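Local coordinates for protein pyocin-S2 (Pseudomonas aeruginosa, PDB 4QKO) that kills sensitive bacterial cells by breaking down their chromosomal DNA through its C-terminal HNH nuclease domain, and is held in complex with its immunity protein, at residues Lys47-Phe52 and Gly110-Met115; Ser35-Lys40 and Ile58-Asp63; Asp51-Phe56 and Gly81-Val86. All coordinates share one frame; numbering follows the deposited sequence.

Interaction 1 (Lys47-Phe52 and Gly110-Met115); sequences KNWRDF and GGVYNM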
loop_
_atom_site.group_PDB
_atom_site.type_symbol
_atom_site.label_atom_id
_atom_site.label_comp_id
_atom_site.label_asym_id
_atom_site.label_seq_id
_atom_site.Cartn_x
_atom_site.Cartn_y
_atom_site.Cartn_z
ATOM N N LYS B 47 6.993 16.298 -13.431
ATOM C CA LYS B 47 6.246 17.584 -13.462
ATOM C C LYS B 47 5.746 18.008 -12.071
ATOM O O LYS B 47 5.635 19.204 -11.780
ATOM C CB LYS B 47 5.114 17.594 -14.517
ATOM C CG LYS B 47 4.145 16.439 -14.534
ATOM C CD LYS B 47 3.038 16.685 -15.557
ATOM C CE LYS B 47 1.924 17.597 -15.032
ATOM N NZ LYS B 47 1.239 18.360 -16.124
ATOM N N ASN B 48 5.523 17.048 -11.189
ATOM C CA ASN B 48 4.937 17.313 -9.914
ATOM C C ASN B 48 5.155 16.087 -9.046
ATOM O O ASN B 48 5.613 15.076 -9.539
ATOM C CB ASN B 48 3.430 17.538 -10.054
ATOM C CG ASN B 48 2.737 16.443 -10.869
ATOM O OD1 ASN B 48 3.009 15.258 -10.721
ATOM N ND2 ASN B 48 1.838 16.855 -11.767
ATOM N N TRP B 49 4.811 16.182 -7.768
ATOM C CA TRP B 49 5.081 15.084 -6.820
ATOM C C TRP B 49 4.316 13.776 -7.141
ATOM O O TRP B 49 4.861 12.711 -6.960
ATOM C CB TRP B 49 4.771 15.512 -5.391
ATOM C CG TRP B 49 5.154 14.426 -4.404
ATOM C CD1 TRP B 49 4.328 13.527 -3.815
ATOM C CD2 TRP B 49 6.472 14.125 -3.943
ATOM N NE1 TRP B 49 5.030 12.705 -3.024
ATOM C CE2 TRP B 49 6.357 13.060 -3.055
ATOM C CE3 TRP B 49 7.741 14.690 -4.170
ATOM C CZ2 TRP B 49 7.467 12.500 -2.403
ATOM C CZ3 TRP B 49 8.839 14.168 -3.516
ATOM C CH2 TRP B 49 8.703 13.075 -2.627
ATOM N N ARG B 50 3.065 13.861 -7.592
ATOM C CA ARG B 50 2.315 12.648 -7.912
ATOM C C ARG B 50 2.923 11.878 -9.082
ATOM O O ARG B 50 2.924 10.652 -9.090
ATOM C CB ARG B 50 0.863 12.979 -8.214
ATOM C CG ARG B 50 -0.010 13.154 -6.983
ATOM C CD ARG B 50 -0.739 11.877 -6.565
ATOM N NE ARG B 50 -0.293 11.450 -5.248
ATOM C CZ ARG B 50 0.332 12.244 -4.388
ATOM N NH1 ARG B 50 0.542 13.519 -4.678
ATOM N NH2 ARG B 50 0.708 11.771 -3.221
ATOM N N ASP B 51 3.460 12.598 -10.063
ATOM C CA ASP B 51 4.220 11.981 -11.111
ATOM C C ASP B 51 5.449 11.176 -10.543
ATOM O O ASP B 51 5.715 10.043 -10.965
ATOM C CB ASP B 51 4.635 13.132 -12.038
ATOM C CG ASP B 51 5.324 12.692 -13.262
ATOM O OD1 ASP B 51 5.297 11.490 -13.562
ATOM O OD2 ASP B 51 5.888 13.593 -13.971
ATOM N N PHE B 52 6.239 11.778 -9.663
ATOM C CA PHE B 52 7.349 11.104 -9.060
ATOM C C PHE B 52 6.915 9.833 -8.311
ATOM O O PHE B 52 7.508 8.797 -8.475
ATOM C CB PHE B 52 8.027 12.009 -8.080
ATOM C CG PHE B 52 8.945 11.305 -7.135
ATOM C CD1 PHE B 52 10.112 10.759 -7.565
ATOM C CD2 PHE B 52 8.636 11.232 -5.791
ATOM C CE1 PHE B 52 10.946 10.141 -6.698
ATOM C CE2 PHE B 52 9.447 10.579 -4.909
ATOM C CZ PHE B 52 10.604 10.034 -5.352
ATOM N N GLY B 110 16.445 21.466 1.598
ATOM C CA GLY B 110 16.442 20.073 1.196
ATOM C C GLY B 110 16.093 19.907 -0.270
ATOM O O GLY B 110 15.331 20.701 -0.854
ATOM N N GLY B 111 16.578 18.801 -0.844
ATOM C CA GLY B 111 16.302 18.505 -2.258
ATOM C C GLY B 111 14.966 17.812 -2.366
ATOM O O GLY B 111 14.652 16.898 -1.591
ATOM N N VAL B 112 14.179 18.257 -3.304
ATOM C CA VAL B 112 12.830 17.699 -3.506
ATOM C C VAL B 112 12.905 16.237 -4.027
ATOM O O VAL B 112 12.211 15.364 -3.471
ATOM C CB VAL B 112 11.968 18.491 -4.489
ATOM C CG1 VAL B 112 10.592 17.812 -4.691
ATOM C CG2 VAL B 112 11.797 19.930 -3.998
ATOM N N TYR B 113 13.697 16.015 -5.079
ATOM C CA TYR B 113 13.882 14.662 -5.664
ATOM C C TYR B 113 15.314 14.133 -5.524
ATOM O O TYR B 113 15.759 13.350 -6.318
ATOM C CB TYR B 113 13.460 14.697 -7.137
ATOM C CG TYR B 113 12.044 15.195 -7.380
ATOM C CD1 TYR B 113 10.933 14.438 -7.029
ATOM C CD2 TYR B 113 11.821 16.451 -7.882
ATOM C CE1 TYR B 113 9.654 14.909 -7.221
ATOM C CE2 TYR B 113 10.547 16.930 -8.079
ATOM C CZ TYR B 113 9.454 16.174 -7.746
ATOM O OH TYR B 113 8.158 16.631 -7.994
ATOM N N ASN B 114 16.021 14.586 -4.499
ATOM C CA ASN B 114 17.323 14.060 -4.129
ATOM C C ASN B 114 17.062 12.803 -3.365
ATOM O O ASN B 114 16.451 12.844 -2.325
ATOM C CB ASN B 114 18.043 15.081 -3.196
ATOM C CG ASN B 114 19.384 14.585 -2.667
ATOM O OD1 ASN B 114 19.749 13.444 -2.818
ATOM N ND2 ASN B 114 20.180 15.513 -2.119
ATOM N N MET B 115 17.518 11.681 -3.855
ATOM C CA MET B 115 17.244 10.380 -3.166
ATOM C C MET B 115 17.838 10.245 -1.821
ATOM O O MET B 115 17.335 9.494 -1.025
ATOM C CB MET B 115 17.714 9.194 -3.997
ATOM C CG MET B 115 17.089 9.144 -5.371
ATOM S SD MET B 115 15.297 8.885 -5.435
ATOM C CE MET B 115 14.732 9.823 -6.802
#

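Interaction 2 (Ser35-Lys40 and Ile58-Asp63); sequences SQIADK and IAVAND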
loop_
_atom_site.group_PDB
_atom_site.type_symbol
_atom_site.label_atom_id
_atom_site.label_comp_id
_atom_site.label_asym_id
_atom_site.label_seq_id
_atom_site.Cartn_x
_atom_site.Cartn_y
_atom_site.Cartn_z
ATOM N N SER B 35 19.185 1.631 -3.387
ATOM C CA SER B 35 20.118 2.062 -4.428
ATOM C C SER B 35 19.627 1.737 -5.837
ATOM O O SER B 35 19.784 2.584 -6.740
ATOM C CB SER B 35 21.525 1.505 -4.195
ATOM O OG SER B 35 21.582 0.088 -3.974
ATOM N N GLN B 36 19.021 0.565 -6.041
ATOM C CA GLN B 36 18.531 0.190 -7.416
ATOM C C GLN B 36 17.457 1.105 -7.912
ATOM O O GLN B 36 17.250 1.241 -9.126
ATOM C CB GLN B 36 17.727 -1.150 -7.582
ATOM C CG GLN B 36 18.005 -2.368 -6.896
ATOM C CD GLN B 36 17.653 -2.416 -5.434
ATOM O OE1 GLN B 36 18.258 -1.707 -4.621
ATOM N NE2 GLN B 36 16.929 -3.432 -5.094
ATOM N N ILE B 37 16.661 1.625 -6.987
ATOM C CA ILE B 37 15.554 2.511 -7.364
ATOM C C ILE B 37 16.059 3.923 -7.639
ATOM O O ILE B 37 15.712 4.509 -8.649
ATOM C CB ILE B 37 14.438 2.506 -6.281
ATOM C CG1 ILE B 37 13.972 1.083 -6.032
ATOM C CG2 ILE B 37 13.306 3.464 -6.681
ATOM C CD1 ILE B 37 13.480 0.254 -7.247
ATOM N N ALA B 38 16.955 4.419 -6.778
ATOM C CA ALA B 38 17.668 5.652 -7.053
ATOM C C ALA B 38 18.372 5.622 -8.408
ATOM O O ALA B 38 18.299 6.592 -9.142
ATOM C CB ALA B 38 18.676 5.959 -6.002
ATOM N N ASP B 39 18.994 4.501 -8.734
ATOM C CA ASP B 39 19.613 4.311 -10.033
ATOM C C ASP B 39 18.597 4.363 -11.152
ATOM O O ASP B 39 18.783 5.058 -12.161
ATOM C CB ASP B 39 20.281 2.944 -10.146
ATOM C CG ASP B 39 21.576 2.767 -9.308
ATOM O OD1 ASP B 39 22.182 3.779 -8.863
ATOM O OD2 ASP B 39 21.961 1.561 -9.084
ATOM N N LYS B 40 17.531 3.571 -11.040
ATOM C CA LYS B 40 16.529 3.484 -12.113
ATOM C C LYS B 40 15.939 4.869 -12.435
ATOM O O LYS B 40 15.648 5.209 -13.595
ATOM C CB LYS B 40 15.482 2.457 -11.708
ATOM C CG LYS B 40 14.342 2.213 -12.644
ATOM C CD LYS B 40 14.768 1.671 -13.998
ATOM C CE LYS B 40 15.402 0.278 -13.933
ATOM N NZ LYS B 40 15.617 -0.273 -15.329
ATOM N N ILE B 58 6.108 2.188 -9.391
ATOM C CA ILE B 58 6.211 1.292 -10.563
ATOM C C ILE B 58 7.601 0.664 -10.646
ATOM O O ILE B 58 7.721 -0.530 -10.890
ATOM C CB ILE B 58 5.853 2.047 -11.865
ATOM C CG1 ILE B 58 4.326 2.261 -11.926
ATOM C CG2 ILE B 58 6.364 1.282 -13.076
ATOM C CD1 ILE B 58 3.926 3.525 -12.712
ATOM N N ALA B 59 8.614 1.442 -10.344
ATOM C CA ALA B 59 9.999 0.961 -10.340
ATOM C C ALA B 59 10.241 -0.107 -9.299
ATOM O O ALA B 59 10.910 -1.101 -9.532
ATOM C CB ALA B 59 10.955 2.117 -10.137
ATOM N N VAL B 60 9.708 0.130 -8.104
ATOM C CA VAL B 60 9.736 -0.914 -7.056
ATOM C C VAL B 60 9.102 -2.229 -7.500
ATOM O O VAL B 60 9.725 -3.357 -7.364
ATOM C CB VAL B 60 9.055 -0.398 -5.787
ATOM C CG1 VAL B 60 8.978 -1.498 -4.744
ATOM C CG2 VAL B 60 9.869 0.755 -5.247
ATOM N N ALA B 61 7.900 -2.104 -8.044
ATOM C CA ALA B 61 7.129 -3.279 -8.438
ATOM C C ALA B 61 7.804 -4.091 -9.582
ATOM O O ALA B 61 7.671 -5.321 -9.624
ATOM C CB ALA B 61 5.719 -2.877 -8.839
ATOM N N ASN B 62 8.557 -3.404 -10.442
ATOM C CA ASN B 62 9.378 -4.045 -11.507
ATOM C C ASN B 62 10.753 -4.516 -11.084
ATOM O O ASN B 62 11.445 -5.128 -11.861
ATOM C CB ASN B 62 9.624 -3.067 -12.659
ATOM C CG ASN B 62 8.368 -2.751 -13.463
ATOM O OD1 ASN B 62 7.417 -3.525 -13.508
ATOM N ND2 ASN B 62 8.387 -1.583 -14.145
ATOM N N ASP B 63 11.208 -4.196 -9.890
ATOM C CA ASP B 63 12.557 -4.589 -9.500
ATOM C C ASP B 63 12.597 -6.060 -9.140
ATOM O O ASP B 63 11.805 -6.504 -8.339
ATOM C CB ASP B 63 13.079 -3.781 -8.293
ATOM C CG ASP B 63 14.502 -4.115 -7.961
ATOM O OD1 ASP B 63 15.322 -3.833 -8.818
ATOM O OD2 ASP B 63 14.837 -4.693 -6.910
#

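Interaction 3 (Asp51-Phe56 and Gly81-Val86); sequences DFREQF and GGAPYV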
loop_
_atom_site.group_PDB
_atom_site.type_symbol
_atom_site.label_atom_id
_atom_site.label_comp_id
_atom_site.label_asym_id
_atom_site.label_seq_id
_atom_site.Cartn_x
_atom_site.Cartn_y
_atom_site.Cartn_z
ATOM N N ASP B 51 3.460 12.598 -10.063
ATOM C CA ASP B 51 4.220 11.981 -11.111
ATOM C C ASP B 51 5.449 11.176 -10.543
ATOM O O ASP B 51 5.715 10.043 -10.965
ATOM C CB ASP B 51 4.635 13.132 -12.038
ATOM C CG ASP B 51 5.324 12.692 -13.262
ATOM O OD1 ASP B 51 5.297 11.490 -13.562
ATOM O OD2 ASP B 51 5.888 13.593 -13.971
ATOM N N PHE B 52 6.239 11.778 -9.663
ATOM C CA PHE B 52 7.349 11.104 -9.060
ATOM C C PHE B 52 6.915 9.833 -8.311
ATOM O O PHE B 52 7.508 8.797 -8.475
ATOM C CB PHE B 52 8.027 12.009 -8.080
ATOM C CG PHE B 52 8.945 11.305 -7.135
ATOM C CD1 PHE B 52 10.112 10.759 -7.565
ATOM C CD2 PHE B 52 8.636 11.232 -5.791
ATOM C CE1 PHE B 52 10.946 10.141 -6.698
ATOM C CE2 PHE B 52 9.447 10.579 -4.909
ATOM C CZ PHE B 52 10.604 10.034 -5.352
ATOM N N ARG B 53 5.865 9.949 -7.538
ATOM C CA ARG B 53 5.383 8.855 -6.662
ATOM C C ARG B 53 4.934 7.653 -7.480
ATOM O O ARG B 53 5.248 6.497 -7.168
ATOM C CB ARG B 53 4.253 9.395 -5.780
ATOM C CG ARG B 53 3.661 8.425 -4.762
ATOM C CD ARG B 53 2.466 9.106 -4.091
ATOM N NE ARG B 53 1.706 8.215 -3.289
ATOM C CZ ARG B 53 0.679 7.485 -3.735
ATOM N NH1 ARG B 53 0.281 7.546 -5.019
ATOM N NH2 ARG B 53 0.062 6.676 -2.901
ATOM N N GLU B 54 4.220 7.946 -8.535
ATOM C CA GLU B 54 3.819 6.952 -9.480
ATOM C C GLU B 54 5.018 6.225 -10.104
ATOM O O GLU B 54 5.072 5.025 -10.091
ATOM C CB GLU B 54 3.011 7.569 -10.591
ATOM C CG GLU B 54 1.597 7.833 -10.221
ATOM C CD GLU B 54 0.846 8.497 -11.383
ATOM O OE1 GLU B 54 1.369 8.488 -12.553
ATOM O OE2 GLU B 54 -0.250 9.031 -11.085
ATOM N N GLN B 55 5.994 6.952 -10.617
ATOM C CA GLN B 55 7.185 6.304 -11.156
ATOM C C GLN B 55 7.993 5.580 -10.138
ATOM O O GLN B 55 8.555 4.565 -10.451
ATOM C CB GLN B 55 8.060 7.316 -11.896
ATOM C CG GLN B 55 7.344 7.719 -13.193
ATOM C CD GLN B 55 8.131 8.784 -13.968
ATOM O OE1 GLN B 55 9.351 8.671 -14.158
ATOM N NE2 GLN B 55 7.432 9.852 -14.399
ATOM N N PHE B 56 8.028 6.079 -8.908
ATOM C CA PHE B 56 8.739 5.399 -7.857
ATOM C C PHE B 56 8.136 4.019 -7.523
ATOM O O PHE B 56 8.851 3.001 -7.503
ATOM C CB PHE B 56 8.750 6.284 -6.628
ATOM C CG PHE B 56 9.359 5.645 -5.442
ATOM C CD1 PHE B 56 8.609 4.843 -4.612
ATOM C CD2 PHE B 56 10.666 5.856 -5.155
ATOM C CE1 PHE B 56 9.217 4.214 -3.555
ATOM C CE2 PHE B 56 11.285 5.246 -4.088
ATOM C CZ PHE B 56 10.544 4.416 -3.267
ATOM N N GLY B 81 1.171 2.443 -10.084
ATOM C CA GLY B 81 1.673 3.669 -9.514
ATOM C C GLY B 81 1.247 3.933 -8.095
ATOM O O GLY B 81 1.561 4.974 -7.544
ATOM N N GLY B 82 0.525 3.001 -7.479
ATOM C CA GLY B 82 0.026 3.309 -6.119
ATOM C C GLY B 82 1.018 2.787 -5.074
ATOM O O GLY B 82 1.698 1.845 -5.324
ATOM N N ALA B 83 1.120 3.458 -3.934
ATOM C CA ALA B 83 1.899 2.981 -2.807
ATOM C C ALA B 83 1.209 1.773 -2.202
ATOM O O ALA B 83 -0.000 1.716 -2.154
ATOM C CB ALA B 83 1.998 4.063 -1.730
ATOM N N PRO B 84 1.984 0.889 -1.565
ATOM C CA PRO B 84 1.390 -0.228 -0.904
ATOM C C PRO B 84 0.666 0.195 0.343
ATOM O O PRO B 84 1.021 1.183 1.003
ATOM C CB PRO B 84 2.568 -1.103 -0.530
ATOM C CG PRO B 84 3.764 -0.199 -0.557
ATOM C CD PRO B 84 3.450 0.921 -1.469
ATOM N N TYR B 85 -0.313 -0.624 0.688
ATOM C CA TYR B 85 -0.956 -0.510 2.005
ATOM C C TYR B 85 -0.022 -1.013 3.131
ATOM O O TYR B 85 0.759 -1.961 2.928
ATOM C CB TYR B 85 -2.291 -1.331 2.045
ATOM C CG TYR B 85 -3.377 -0.744 1.148
ATOM C CD1 TYR B 85 -3.426 -1.075 -0.230
ATOM C CD2 TYR B 85 -4.265 0.135 1.609
ATOM C CE1 TYR B 85 -4.405 -0.557 -1.058
ATOM C CE2 TYR B 85 -5.271 0.641 0.818
ATOM C CZ TYR B 85 -5.319 0.321 -0.538
ATOM O OH TYR B 85 -6.299 0.852 -1.372
ATOM N N VAL B 86 -0.004 -0.303 4.277
ATOM C CA VAL B 86 0.731 -0.785 5.433
ATOM C C VAL B 86 -0.085 -1.804 6.238
ATOM O O VAL B 86 -1.294 -2.028 6.044
ATOM C CB VAL B 86 1.263 0.336 6.355
ATOM C CG1 VAL B 86 2.115 1.282 5.525
ATOM C CG2 VAL B 86 0.103 1.106 6.989
#

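Interaction 1 (Lys47-Phe52 and Gly110-Met115)
Y113 brings one corner of its ring against both W49 and F52: the same atom, CE1, touches the two aromatic side chains, in quite different ways. The result is an aromatic cluster that joins the start of helix 49-62 to the loop between strands 99-102 and 118-121 of the HNH nuclease domain. Toward F52 the pair is an offset edge-to-face one: the planes stand at 60°, and Y113 CD1 lies over one face of F52, off its centre, while Y113 CE1 presses on F52 CB at 3.4 Å. Toward W49 the planes are nearly parallel, at 19°, but offset by so much that little ring area is shared; Y113 CE1 meets W49 CE3 at 3.6 Å. Both helix side chains have CG anti to the backbone N, and F52 CD2 packs over a face of the indole. The Y113 hydroxyl sits beside the N48-W49 peptide without bonding to it; its hydrogen bond is with V6 O. N48 is the N-cap of the helix, its OD1 accepting from D51 N at 2.8 Å. H102, which follows the magnesium ligand H101 in sequence, is hydrogen-bonded to V112 O, and its ring meets that of W49. M115 bends at chi2 and chi3 to bring CE tip to tip with F52 CE1, 3.8 Å away. V112 O lies at the indole edge, near its plane, 3.6 Å from W49 CZ3.

Interaction 2 (Ser35-Lys40 and Ile58-Asp63)
Q36 and D63 join side chain to side chain at one border of a helix-helix contact, where helix 35-41 packs against the C-terminal end of helix 49-62 in the nuclease domain. The two short segments run at 124° to each other, with their axes 9.9 Å apart at closest approach. The Q36 side chain is bent: CG lies beside the backbone N and chi2 turns to 73°, which brings NE2 round to the carboxylate. NE2 donates to D63 OD2 at 3.0 Å, from above the carboxylate plane, and the amide and carboxylate planes are 65° apart. D63 OD2 also accepts from L66 N in the loop that follows the helix. Beside this polar link I37 fills the middle of the contact. Its CG1 is anti to the carbonyl carbon, and the bend at chi2 lays CD1 across the backbone of the last helical turn, 3.7 Å from A59 O. V60 crosses I37 at about a right angle, and its CG2 touches both CG1 and CD1 of the isoleucine. The A59 methyl points at helix 35-41 and meets I37 CD1 at 4.3 Å. K40 contributes the aliphatic part of its chain at the exposed border, CG standing 4.2 Å from A59 CB.

Interaction 3 (Asp51-Phe56 and Gly81-Val86)
R53 and E54 are the residues of helix 49-62 that meet the loop G81-A83. The walk along the helix begins at D51, whose OD1 accepts from Q55 NE2 one turn on, at 2.8 Å. F52 turns to other parts of the core, including L41 of helix 35-41. R53 follows with CG anti to its backbone N and a chain extended as far as NE, which carries the guanidinium alongside the loop; NH2 approaches A83 CB at 3.5 Å, and NH1 lies near G81 O without bonding to it. The charge is met by E31 of the immunity protein, in a salt bridge with NH2; Y85 also reaches that protein. E54 brings the backbones together: its CA makes a CH...O contact with G81 O, 3.6 Å away and nearly straight at 166°. No hydrogen-bond partner for this buried carbonyl is present in the model. G81 closes helix 72-78 in a Schellman motif, and its positive phi of 93° is a conformation suited to glycine. Beyond Q55, F56 packs on I37 of helix 35-41. The contact thus sets the middle of helix 49-62, where W57 carries A83 and P84, beside the exit of helix 72-78, on the path toward strand 99-102.

All three interactions use helix 49-62, taken in turn near its start (interaction 1), middle (interaction 3) and end (interaction 2). Interactions 1 and 3 are mainly buried and share D51 and F52, yet interaction 1 is aromatic packing near the metal site, whereas interaction 3 is a close backbone approach to a glycine loop with an arginine directed at the immunity protein. Interaction 2, only partly buried and away from the annotated sites, joins two helices by aliphatic packing with a polar link at its border. Direct packing connects them: M115 touches A38 between interactions 1 and 2, and I37 touches F56 between interactions 2 and 3.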